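PDB 3VDG: probable glucarate dehydratase from Mycobacterium smegmatis str. MC2 155, which probably catalyses the magnesium-dependent dehydration of glucarate or a related acid sugar, as a member of the enolase superfamily. Local coordinates for residues A[186-191]-A[201-206]; A[192-197]-A[225-230]; A[252-257]-A[270-275]; A[332-337]-A[362-367]. All coordinates share one frame; numbering follows the deposited sequence.

How the contacts relate
All four contacts belong to the barrel domain of an enolase-superfamily fold, and all lie toward its periphery. Contacts 1 and 2 share helix 194-208 and touch each other where A191 packs on I197. Contact 1 is a partly exposed cation-pi pair, whereas contact 2 is a close apolar approach of two helices. Contact 3 touches contact 2 through M226 and V257; its touching residues are all buried, with P271 about 9 Å from the sodium ion, side chain to metal. Contact 4 stands apart, its nearest atoms about 12 Å from those of contact 3, and joins a helix end close to the subunit interface with a turn through an amide.

Contact 1: residues A[186-191]-A[201-206]; sequences DGWGAA and ARRMID
A cation-pi pair between W188 and R203 closes a loop of the enolase-type barrel onto the helix that follows it: residues 186-191 belong to the connection between strand 166-174 and helix 194-208, and R203 projects from that helix. The R203 chain leaves the helix with CG opposite the backbone N (chi1 -171°) and runs extended as far as NE, long enough to span the gap and bring its guanidinium over the indole. CZ sits 4.6 Å from the centroid of the W188 six-membered ring and only 14° off the ring normal. The two planes are steeply inclined, 72° apart, so the guanidinium does not lie flat on the indole but dips one corner onto it, NH1 approaching W188 CD2 to 3.3 Å. Behind this corner the aliphatic chain also lies over the same face, near its rim, with R203 CD 3.9 Å from W188 CE3. One face of the guanidinium is in turn met by the loop backbone, G187 O standing 3.5 Å from R203 CZ without bonding to it. M204, the next residue of the helix, reaches the far end of the indole obliquely, its CE 4.0 Å from W188 CH2; W375 meets the same tryptophan and also touches M204. The loop is shaped by D186, whose OD2 is salt-bridged to K176. Its other oxygen makes an Asx turn and grips two successive amides: D186 OD1 accepts from W188 N at 2.9 Å and, nearly along the C-O axis, from G189 N at 3.2 Å.

Contact 2: residues A[192-197]-A[225-230]; sequences LDPDGI and EMAAVE
P194 presses its ring against the backbone of A227 and A228, and here the two segments are packed tightly: the CA atoms of P194 and A228 are only 4.1 Å apart. The ring meets the neighbouring helix with its CG, which lies 3.7 Å from A228 N and 3.9 Å from A227 CB. Such an approach is possible because the helix offers nothing bulkier than methyl groups at this point. Both segments belong to the layer of helices that surrounds the barrel strands in the enolase-type fold. P194 opens helix 194-208, the first of that layer, and A227 and A228 sit on helix 222-235, the next one round. Deeper in, the packing continues more loosely through I197. Its CG2, anti to the backbone N, reaches A228 CB at 4.3 Å, while the CG1-CD1 arm turns off toward A191. L215, of the strand behind the helices, touches both I197 and A228, so this side is closed by the barrel wall. The outer side is different. A227 and P194 keep part of their surface in solvent, and D193, just before the proline, directs its CB away from helix 222-235. Instead of crossing the contact, its carboxylate serves as the N-cap of its own helix: G196 N donates to D193 OD1 over 2.9 Å at 158°.

Contact 3: residues A[252-257]-A[270-275]; sequences QTSVKV and DPTPGL
S254 points its hydroxymethyl group into the corner formed by P271 and T272, joining helix 251-260 to the loop that follows barrel strand 267-269 in this enolase-type fold. The hydroxyl oxygen meets the two loop residues from directions roughly at right angles: S254 OG lies 3.4 Å from P271 CB and 3.6 Å from T272 CB. The proline offers the CB side of its ring, and S254 CB packs against it as well, at 3.7 Å from P271 CB. These are van der Waals contacts only. S254 OG stands beside its own backbone N (chi1 -61°), and that places it to hydrogen-bond T250 O, one turn back in the chain. T272 directs its CB toward the serine but takes a different rotamer: OG1, anti to the backbone N at chi1 -166°, bonds to W249 O. Both buried hydroxyls thus have main-chain carbonyl partners just before helix 251-260, and a backbone bond between P271 and W249 ties the same two elements. V281 of helix 275-284 covers S254 and T272 together. The loop leads away from the metal site, to which E269 contributes just before D270, and the P271 side chain is about 9 Å from the sodium ion. D270 itself turns the other way, to the loop holding another ligand of the sodium, where its OD2 accepts from the backbone N of N292.

Contact 4: residues A[332-337]-A[362-367]; sequences ICDTFG and TPNLTY
N364 reaches across to D334 and C333 with the nitrogen of its amide. The rotamer is what makes this possible: CG of N364 stands between the backbone N and the carbonyl carbon (chi1 58°), a setting that throws the amide outward from the turn at the helix. ND2 comes alongside the backbone there, 3.6 Å from D334 CB and 4.4 Å from C333 CB. Its hydrogen bond goes to A330 O, one turn earlier in helix 323-336, so the neighbours it brushes in D334 and C333 are packing partners only. D334 holds its CG anti to the backbone N (chi1 -164°), which leads the carboxylate away from the amide, so that CB is the part that touches and D334 OD1 stays 4.5 Å from N364 ND2. D334 is exposed, whereas C333 is buried and its side chain packs against V313 and L338. The asparagine is presented by a type I turn from T362 to L365, in which L365 N donates to T362 O over 3.2 Å; R164 hydrogen-bonds the carbonyls of T362 and P363. Close by, F336 stacks on F336 of the second subunit, placing this helix end at the dimer interface. G337, with positive phi, belongs to a Schellman motif at the C-terminal end of the helix, just before strand 339-342. The asparagine thus ties the C-terminal part of helix 323-336 to the turn that follows helix 349-360, on the outside of the enolase-type barrel.

Contact 1: residues A[186-191]-A[201-206]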
loop_
_atom_site.group_PDB
_atom_site.type_symbol
_atom_site.label_atom_id
_atom_site.label_comp_id
_atom_site.label_asym_id
_atom_site.label_seq_id
_atom_site.Cartn_x
_atom_site.Cartn_y
_atom_site.Cartn_z
ATOM N N ASP A 186 -5.217 -26.501 34.589
ATOM C CA ASP A 186 -6.277 -26.026 33.720
ATOM C C ASP A 186 -7.050 -27.207 33.130
ATOM O O ASP A 186 -6.743 -28.373 33.398
ATOM C CB ASP A 186 -5.704 -25.141 32.613
ATOM C CG ASP A 186 -4.585 -25.823 31.847
ATOM O OD1 ASP A 186 -4.851 -26.864 31.214
ATOM O OD2 ASP A 186 -3.442 -25.314 31.886
ATOM N N GLY A 187 -8.057 -26.905 32.322
ATOM C CA GLY A 187 -8.908 -27.954 31.786
ATOM C C GLY A 187 -8.326 -28.630 30.574
ATOM O O GLY A 187 -8.917 -29.570 30.055
ATOM N N TRP A 188 -7.168 -28.156 30.112
ATOM C CA TRP A 188 -6.534 -28.726 28.925
ATOM C C TRP A 188 -5.743 -29.960 29.262
ATOM O O TRP A 188 -5.684 -30.906 28.481
ATOM C CB TRP A 188 -5.589 -27.702 28.285
ATOM C CG TRP A 188 -6.302 -26.511 27.673
ATOM C CD1 TRP A 188 -6.541 -25.263 28.253
ATOM C CD2 TRP A 188 -6.896 -26.434 26.336
ATOM N NE1 TRP A 188 -7.230 -24.448 27.388
ATOM C CE2 TRP A 188 -7.474 -25.089 26.219
ATOM C CE3 TRP A 188 -7.004 -27.313 25.260
ATOM C CZ2 TRP A 188 -8.125 -24.670 25.070
ATOM C CZ3 TRP A 188 -7.647 -26.869 24.097
ATOM C CH2 TRP A 188 -8.200 -25.584 24.010
ATOM N N GLY A 189 -5.094 -29.948 30.421
ATOM C CA GLY A 189 -4.152 -31.004 30.759
ATOM C C GLY A 189 -2.801 -30.715 30.132
ATOM O O GLY A 189 -2.653 -29.743 29.390
ATOM N N ALA A 190 -1.813 -31.550 30.438
ATOM C CA ALA A 190 -0.473 -31.433 29.861
ATOM C C ALA A 190 -0.485 -31.942 28.428
ATOM O O ALA A 190 -1.311 -32.780 28.057
ATOM C CB ALA A 190 0.538 -32.233 30.690
ATOM N N ALA A 191 0.417 -31.421 27.607
ATOM C CA ALA A 191 0.642 -31.998 26.294
ATOM C C ALA A 191 2.135 -32.037 26.136
ATOM O O ALA A 191 2.758 -30.993 26.007
ATOM C CB ALA A 191 0.016 -31.142 25.192
ATOM N N ALA A 201 -5.654 -30.829 20.148
ATOM C CA ALA A 201 -6.270 -30.470 18.864
ATOM C C ALA A 201 -7.756 -30.842 18.820
ATOM O O ALA A 201 -8.589 -30.065 18.357
ATOM C CB ALA A 201 -5.535 -31.139 17.713
ATOM N N ARG A 202 -8.094 -32.038 19.286
ATOM C CA ARG A 202 -9.495 -32.464 19.266
ATOM C C ARG A 202 -10.365 -31.547 20.112
ATOM O O ARG A 202 -11.457 -31.141 19.692
ATOM C CB ARG A 202 -9.633 -33.899 19.770
ATOM C CG ARG A 202 -9.135 -34.954 18.814
ATOM C CD ARG A 202 -9.452 -36.333 19.371
ATOM N NE ARG A 202 -8.629 -37.378 18.773
ATOM C CZ ARG A 202 -8.775 -37.807 17.526
ATOM N NH1 ARG A 202 -9.705 -37.270 16.747
ATOM N NH2 ARG A 202 -7.993 -38.765 17.057
ATOM N N ARG A 203 -9.886 -31.219 21.309
ATOM C CA ARG A 203 -10.636 -30.369 22.211
ATOM C C ARG A 203 -10.831 -28.992 21.580
ATOM O O ARG A 203 -11.922 -28.441 21.593
ATOM C CB ARG A 203 -9.909 -30.248 23.552
ATOM C CG ARG A 203 -10.705 -29.557 24.650
ATOM C CD ARG A 203 -9.991 -29.661 25.996
ATOM N NE ARG A 203 -10.829 -29.225 27.117
ATOM C CZ ARG A 203 -10.842 -27.990 27.622
ATOM N NH1 ARG A 203 -10.064 -27.042 27.118
ATOM N NH2 ARG A 203 -11.634 -27.694 28.640
ATOM N N MET A 204 -9.762 -28.440 21.014
ATOM C CA MET A 204 -9.813 -27.087 20.448
ATOM C C MET A 204 -10.685 -27.032 19.189
ATOM O O MET A 204 -11.504 -26.123 19.008
ATOM C CB MET A 204 -8.396 -26.607 20.132
ATOM C CG MET A 204 -8.266 -25.105 19.991
ATOM S SD MET A 204 -6.581 -24.639 19.488
ATOM C CE MET A 204 -5.714 -24.818 21.035
ATOM N N ILE A 205 -10.529 -28.017 18.323
ATOM C CA ILE A 205 -11.286 -28.043 17.085
ATOM C C ILE A 205 -12.777 -28.379 17.268
ATOM O O ILE A 205 -13.621 -27.875 16.528
ATOM C CB ILE A 205 -10.636 -28.984 16.071
ATOM C CG1 ILE A 205 -9.305 -28.369 15.584
ATOM C CG2 ILE A 205 -11.574 -29.242 14.905
ATOM C CD1 ILE A 205 -8.384 -29.353 14.905
ATOM N N ASP A 206 -13.104 -29.213 18.254
ATOM C CA ASP A 206 -14.511 -29.432 18.640
ATOM C C ASP A 206 -15.153 -28.120 19.062
ATOM O O ASP A 206 -16.307 -27.871 18.764
ATOM C CB ASP A 206 -14.621 -30.414 19.812
ATOM C CG ASP A 206 -14.387 -31.856 19.390
ATOM O OD1 ASP A 206 -14.326 -32.105 18.173
ATOM O OD2 ASP A 206 -14.259 -32.737 20.272
#

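Contact 2: residues A[192-197]-A[225-230]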
loop_
_atom_site.group_PDB
_atom_site.type_symbol
_atom_site.label_atom_id
_atom_site.label_comp_id
_atom_site.label_asym_id
_atom_site.label_seq_id
_atom_site.Cartn_x
_atom_site.Cartn_y
_atom_site.Cartn_z
ATOM N N LEU A 192 2.712 -33.238 26.144
ATOM C CA LEU A 192 4.163 -33.375 26.153
ATOM C C LEU A 192 4.629 -34.419 25.154
ATOM O O LEU A 192 5.802 -34.762 25.125
ATOM C CB LEU A 192 4.657 -33.741 27.566
ATOM C CG LEU A 192 4.296 -32.707 28.634
ATOM C CD1 LEU A 192 4.509 -33.274 30.041
ATOM C CD2 LEU A 192 5.087 -31.417 28.404
ATOM N N ASP A 193 3.708 -34.908 24.326
ATOM C CA ASP A 193 4.023 -35.931 23.330
ATOM C C ASP A 193 2.908 -35.934 22.287
ATOM O O ASP A 193 1.938 -35.198 22.434
ATOM C CB ASP A 193 4.136 -37.304 24.007
ATOM C CG ASP A 193 2.917 -37.633 24.863
ATOM O OD1 ASP A 193 1.805 -37.133 24.571
ATOM O OD2 ASP A 193 3.064 -38.396 25.836
ATOM N N PRO A 194 3.046 -36.742 21.228
ATOM C CA PRO A 194 2.076 -36.723 20.140
ATOM C C PRO A 194 0.637 -36.974 20.560
ATOM O O PRO A 194 -0.251 -36.279 20.077
ATOM C CB PRO A 194 2.586 -37.817 19.206
ATOM C CG PRO A 194 4.069 -37.727 19.386
ATOM C CD PRO A 194 4.220 -37.561 20.876
ATOM N N ASP A 195 0.401 -37.935 21.451
ATOM C CA ASP A 195 -0.957 -38.187 21.938
ATOM C C ASP A 195 -1.538 -36.961 22.616
ATOM O O ASP A 195 -2.716 -36.638 22.438
ATOM C CB ASP A 195 -0.995 -39.337 22.960
ATOM C CG ASP A 195 -0.868 -40.721 22.320
ATOM O OD1 ASP A 195 -1.110 -40.864 21.103
ATOM O OD2 ASP A 195 -0.532 -41.674 23.056
ATOM N N GLY A 196 -0.734 -36.317 23.455
ATOM C CA GLY A 196 -1.189 -35.119 24.167
ATOM C C GLY A 196 -1.517 -33.973 23.199
ATOM O O GLY A 196 -2.485 -33.253 23.391
ATOM N N ILE A 197 -0.704 -33.811 22.165
ATOM C CA ILE A 197 -0.939 -32.775 21.152
ATOM C C ILE A 197 -2.202 -33.081 20.329
ATOM O O ILE A 197 -3.012 -32.194 20.048
ATOM C CB ILE A 197 0.297 -32.657 20.230
ATOM C CG1 ILE A 197 1.459 -31.974 20.971
ATOM C CG2 ILE A 197 -0.038 -31.916 18.942
ATOM C CD1 ILE A 197 1.140 -30.571 21.493
ATOM N N GLU A 225 8.839 -33.884 17.444
ATOM C CA GLU A 225 7.872 -32.895 16.915
ATOM C C GLU A 225 7.325 -33.341 15.543
ATOM O O GLU A 225 6.139 -33.148 15.244
ATOM C CB GLU A 225 8.486 -31.475 16.903
ATOM C CG GLU A 225 8.966 -31.088 18.303
ATOM C CD GLU A 225 9.304 -29.611 18.480
ATOM O OE1 GLU A 225 9.760 -28.961 17.507
ATOM O OE2 GLU A 225 9.145 -29.121 19.627
ATOM N N MET A 226 8.172 -33.972 14.724
ATOM C CA MET A 226 7.697 -34.574 13.475
ATOM C C MET A 226 6.666 -35.668 13.764
ATOM O O MET A 226 5.682 -35.815 13.050
ATOM C CB MET A 226 8.866 -35.151 12.666
ATOM C CG MET A 226 9.860 -34.098 12.196
ATOM S SD MET A 226 11.407 -34.762 11.540
ATOM C CE MET A 226 10.891 -35.397 9.954
ATOM N N ALA A 227 6.896 -36.431 14.826
ATOM C CA ALA A 227 5.949 -37.447 15.223
ATOM C C ALA A 227 4.610 -36.837 15.617
ATOM O O ALA A 227 3.571 -37.394 15.286
ATOM C CB ALA A 227 6.509 -38.305 16.351
ATOM N N ALA A 228 4.618 -35.695 16.312
ATOM C CA ALA A 228 3.357 -35.046 16.638
ATOM C C ALA A 228 2.695 -34.561 15.355
ATOM O O ALA A 228 1.480 -34.686 15.188
ATOM C CB ALA A 228 3.553 -33.888 17.619
ATOM N N VAL A 229 3.495 -34.012 14.444
ATOM C CA VAL A 229 2.930 -33.545 13.184
ATOM C C VAL A 229 2.241 -34.702 12.433
ATOM O O VAL A 229 1.095 -34.573 11.981
ATOM C CB VAL A 229 3.959 -32.807 12.309
ATOM C CG1 VAL A 229 3.367 -32.545 10.934
ATOM C CG2 VAL A 229 4.329 -31.470 12.965
ATOM N N GLU A 230 2.926 -35.837 12.319
ATOM C CA GLU A 230 2.351 -36.990 11.618
ATOM C C GLU A 230 1.108 -37.542 12.312
ATOM O O GLU A 230 0.178 -37.992 11.645
ATOM C CB GLU A 230 3.383 -38.103 11.425
ATOM C CG GLU A 230 4.773 -37.583 11.149
ATOM C CD GLU A 230 5.358 -38.135 9.871
ATOM O OE1 GLU A 230 4.605 -38.249 8.880
ATOM O OE2 GLU A 230 6.575 -38.424 9.857
#

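Contact 3: residues A[252-257]-A[270-275]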
loop_
_atom_site.group_PDB
_atom_site.type_symbol
_atom_site.label_atom_id
_atom_site.label_comp_id
_atom_site.label_asym_id
_atom_site.label_seq_id
_atom_site.Cartn_x
_atom_site.Cartn_y
_atom_site.Cartn_z
ATOM N N GLN A 252 21.089 -27.353 8.612
ATOM C CA GLN A 252 21.224 -28.771 8.230
ATOM C C GLN A 252 20.118 -29.603 8.861
ATOM O O GLN A 252 19.532 -30.482 8.236
ATOM C CB GLN A 252 22.614 -29.332 8.625
ATOM C CG GLN A 252 23.790 -28.643 7.919
ATOM C CD GLN A 252 23.924 -27.159 8.275
ATOM O OE1 GLN A 252 23.760 -26.754 9.433
ATOM N NE2 GLN A 252 24.220 -26.342 7.274
ATOM N N THR A 253 19.823 -29.326 10.117
ATOM C CA THR A 253 18.739 -30.016 10.783
ATOM C C THR A 253 17.389 -29.659 10.125
ATOM O O THR A 253 16.517 -30.516 9.973
ATOM C CB THR A 253 18.740 -29.679 12.284
ATOM O OG1 THR A 253 19.929 -30.225 12.890
ATOM C CG2 THR A 253 17.501 -30.223 12.978
ATOM N N SER A 254 17.230 -28.393 9.731
ATOM C CA SER A 254 15.964 -27.921 9.143
ATOM C C SER A 254 15.668 -28.662 7.848
ATOM O O SER A 254 14.517 -29.015 7.559
ATOM C CB SER A 254 16.056 -26.418 8.845
ATOM O OG SER A 254 16.274 -25.694 10.054
ATOM N N VAL A 255 16.712 -28.862 7.053
ATOM C CA VAL A 255 16.570 -29.512 5.757
ATOM C C VAL A 255 16.130 -30.967 5.959
ATOM O O VAL A 255 15.321 -31.485 5.196
ATOM C CB VAL A 255 17.868 -29.401 4.926
ATOM C CG1 VAL A 255 17.845 -30.371 3.750
ATOM C CG2 VAL A 255 18.097 -27.971 4.453
ATOM N N LYS A 256 16.606 -31.611 7.021
ATOM C CA LYS A 256 16.153 -32.973 7.316
ATOM C C LYS A 256 14.687 -33.009 7.740
ATOM O O LYS A 256 13.929 -33.904 7.348
ATOM C CB LYS A 256 17.026 -33.613 8.404
ATOM C CG LYS A 256 18.425 -33.942 7.912
ATOM C CD LYS A 256 19.357 -34.254 9.073
ATOM C CE LYS A 256 20.802 -34.319 8.610
ATOM N NZ LYS A 256 21.719 -34.390 9.777
ATOM N N VAL A 257 14.293 -32.053 8.571
ATOM C CA VAL A 257 12.901 -31.977 8.994
ATOM C C VAL A 257 12.006 -31.748 7.775
ATOM O O VAL A 257 10.996 -32.433 7.593
ATOM C CB VAL A 257 12.665 -30.853 10.032
ATOM C CG1 VAL A 257 11.173 -30.724 10.342
ATOM C CG2 VAL A 257 13.449 -31.154 11.308
ATOM N N ASP A 270 10.035 -20.242 10.150
ATOM C CA ASP A 270 11.266 -19.966 10.907
ATOM C C ASP A 270 11.941 -21.216 11.446
ATOM O O ASP A 270 12.119 -21.361 12.664
ATOM C CB ASP A 270 10.972 -18.994 12.068
ATOM C CG ASP A 270 10.583 -17.621 11.564
ATOM O OD1 ASP A 270 11.355 -17.091 10.739
ATOM O OD2 ASP A 270 9.502 -17.103 11.951
ATOM N N PRO A 271 12.327 -22.132 10.549
ATOM C CA PRO A 271 13.075 -23.285 11.051
ATOM C C PRO A 271 14.440 -22.915 11.660
ATOM O O PRO A 271 14.881 -23.561 12.600
ATOM C CB PRO A 271 13.272 -24.157 9.790
ATOM C CG PRO A 271 13.100 -23.210 8.627
ATOM C CD PRO A 271 12.069 -22.209 9.098
ATOM N N THR A 272 15.092 -21.874 11.152
ATOM C CA THR A 272 16.484 -21.601 11.494
ATOM C C THR A 272 16.697 -20.082 11.541
ATOM O O THR A 272 15.952 -19.337 10.908
ATOM C CB THR A 272 17.419 -22.276 10.454
ATOM O OG1 THR A 272 18.767 -22.292 10.939
ATOM C CG2 THR A 272 17.370 -21.541 9.097
ATOM N N PRO A 273 17.691 -19.606 12.313
ATOM C CA PRO A 273 17.792 -18.142 12.460
ATOM C C PRO A 273 18.481 -17.406 11.297
ATOM O O PRO A 273 19.451 -17.913 10.718
ATOM C CB PRO A 273 18.614 -17.962 13.757
ATOM C CG PRO A 273 19.305 -19.261 13.991
ATOM C CD PRO A 273 18.574 -20.344 13.243
ATOM N N GLY A 274 17.965 -16.223 10.960
ATOM C CA GLY A 274 18.633 -15.348 9.999
ATOM C C GLY A 274 18.301 -15.597 8.537
ATOM O O GLY A 274 18.000 -16.727 8.117
ATOM N N LEU A 275 18.387 -14.524 7.757
ATOM C CA LEU A 275 18.041 -14.545 6.338
ATOM C C LEU A 275 18.917 -15.497 5.540
ATOM O O LEU A 275 18.416 -16.193 4.664
ATOM C CB LEU A 275 18.097 -13.115 5.749
ATOM C CG LEU A 275 16.967 -12.160 6.181
ATOM C CD1 LEU A 275 17.229 -10.756 5.670
ATOM C CD2 LEU A 275 15.599 -12.647 5.701
#

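Contact 4: residues A[332-337]-A[362-367]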
loop_
_atom_site.group_PDB
_atom_site.type_symbol
_atom_site.label_atom_id
_atom_site.label_comp_id
_atom_site.label_asym_id
_atom_site.label_seq_id
_atom_site.Cartn_x
_atom_site.Cartn_y
_atom_site.Cartn_z
ATOM N N ILE A 332 2.976 -5.414 -1.233
ATOM C CA ILE A 332 4.378 -5.708 -1.539
ATOM C C ILE A 332 4.566 -7.216 -1.737
ATOM O O ILE A 332 5.218 -7.645 -2.681
ATOM C CB ILE A 332 5.329 -5.212 -0.431
ATOM C CG1 ILE A 332 5.347 -3.685 -0.372
ATOM C CG2 ILE A 332 6.732 -5.744 -0.668
ATOM C CD1 ILE A 332 5.945 -3.136 0.922
ATOM N N CYS A 333 3.994 -8.018 -0.842
ATOM C CA CYS A 333 4.059 -9.479 -0.975
ATOM C C CYS A 333 3.475 -9.944 -2.304
ATOM O O CYS A 333 4.083 -10.755 -3.018
ATOM C CB CYS A 333 3.336 -10.178 0.184
ATOM S SG CYS A 333 4.277 -10.016 1.726
ATOM N N ASP A 334 2.295 -9.438 -2.639
ATOM C CA ASP A 334 1.671 -9.791 -3.916
ATOM C C ASP A 334 2.600 -9.432 -5.076
ATOM O O ASP A 334 2.803 -10.223 -5.984
ATOM C CB ASP A 334 0.344 -9.064 -4.080
ATOM C CG ASP A 334 -0.519 -9.677 -5.186
ATOM O OD1 ASP A 334 -0.411 -10.892 -5.421
ATOM O OD2 ASP A 334 -1.288 -8.946 -5.833
ATOM N N THR A 335 3.181 -8.241 -5.030
ATOM C CA THR A 335 4.044 -7.770 -6.122
ATOM C C THR A 335 5.296 -8.636 -6.274
ATOM O O THR A 335 5.713 -8.949 -7.381
ATOM C CB THR A 335 4.476 -6.314 -5.860
ATOM O OG1 THR A 335 3.311 -5.492 -5.848
ATOM C CG2 THR A 335 5.442 -5.802 -6.933
ATOM N N PHE A 336 5.908 -9.002 -5.158
ATOM C CA PHE A 336 7.173 -9.733 -5.209
ATOM C C PHE A 336 7.007 -11.254 -5.122
ATOM O O PHE A 336 7.974 -11.985 -4.940
ATOM C CB PHE A 336 8.129 -9.201 -4.146
ATOM C CG PHE A 336 8.715 -7.873 -4.508
ATOM C CD1 PHE A 336 8.002 -6.702 -4.282
ATOM C CD2 PHE A 336 9.972 -7.793 -5.119
ATOM C CE1 PHE A 336 8.525 -5.466 -4.654
ATOM C CE2 PHE A 336 10.505 -6.562 -5.479
ATOM C CZ PHE A 336 9.778 -5.395 -5.252
ATOM N N GLY A 337 5.776 -11.727 -5.249
ATOM C CA GLY A 337 5.511 -13.165 -5.336
ATOM C C GLY A 337 5.619 -13.922 -4.028
ATOM O O GLY A 337 5.902 -15.126 -4.023
ATOM N N THR A 362 -8.211 -8.052 2.604
ATOM C CA THR A 362 -6.941 -8.334 1.935
ATOM C C THR A 362 -7.121 -9.481 0.942
ATOM O O THR A 362 -7.250 -10.629 1.339
ATOM C CB THR A 362 -5.862 -8.689 2.970
ATOM O OG1 THR A 362 -5.720 -7.591 3.874
ATOM C CG2 THR A 362 -4.504 -8.938 2.284
ATOM N N PRO A 363 -7.122 -9.168 -0.359
ATOM C CA PRO A 363 -7.410 -10.217 -1.349
ATOM C C PRO A 363 -6.449 -11.408 -1.231
ATOM O O PRO A 363 -6.886 -12.558 -1.297
ATOM C CB PRO A 363 -7.242 -9.494 -2.708
ATOM C CG PRO A 363 -7.356 -8.039 -2.383
ATOM C CD PRO A 363 -6.875 -7.850 -0.972
ATOM N N ASN A 364 -5.156 -11.142 -1.030
ATOM C CA ASN A 364 -4.151 -12.230 -1.049
ATOM C C ASN A 364 -3.858 -12.855 0.327
ATOM O O ASN A 364 -2.894 -13.614 0.476
ATOM C CB ASN A 364 -2.839 -11.789 -1.734
ATOM C CG ASN A 364 -2.207 -10.568 -1.064
ATOM O OD1 ASN A 364 -2.914 -9.667 -0.630
ATOM N ND2 ASN A 364 -0.868 -10.528 -0.995
ATOM N N LEU A 365 -4.663 -12.539 1.339
ATOM C CA LEU A 365 -4.498 -13.215 2.640
ATOM C C LEU A 365 -5.428 -14.404 2.649
ATOM O O LEU A 365 -6.565 -14.297 3.103
ATOM C CB LEU A 365 -4.797 -12.300 3.829
ATOM C CG LEU A 365 -4.016 -12.702 5.098
ATOM C CD1 LEU A 365 -4.148 -11.675 6.214
ATOM C CD2 LEU A 365 -4.417 -14.085 5.592
ATOM N N THR A 366 -4.943 -15.529 2.124
ATOM C CA THR A 366 -5.778 -16.709 1.941
ATOM C C THR A 366 -5.461 -17.843 2.925
ATOM O O THR A 366 -6.300 -18.717 3.141
ATOM C CB THR A 366 -5.672 -17.224 0.493
ATOM O OG1 THR A 366 -4.288 -17.366 0.147
ATOM C CG2 THR A 366 -6.332 -16.221 -0.458
ATOM N N TYR A 367 -4.266 -17.828 3.518
ATOM C CA TYR A 367 -3.952 -18.748 4.613
ATOM C C TYR A 367 -4.786 -18.424 5.843
ATOM O O TYR A 367 -5.099 -17.263 6.112
ATOM C CB TYR A 367 -2.474 -18.668 5.006
ATOM C CG TYR A 367 -1.507 -19.230 3.994
ATOM C CD1 TYR A 367 -1.486 -20.591 3.696
ATOM C CD2 TYR A 367 -0.608 -18.405 3.341
ATOM C CE1 TYR A 367 -0.601 -21.108 2.761
ATOM C CE2 TYR A 367 0.292 -18.913 2.424
ATOM C CZ TYR A 367 0.292 -20.263 2.140
ATOM O OH TYR A 367 1.180 -20.751 1.219
#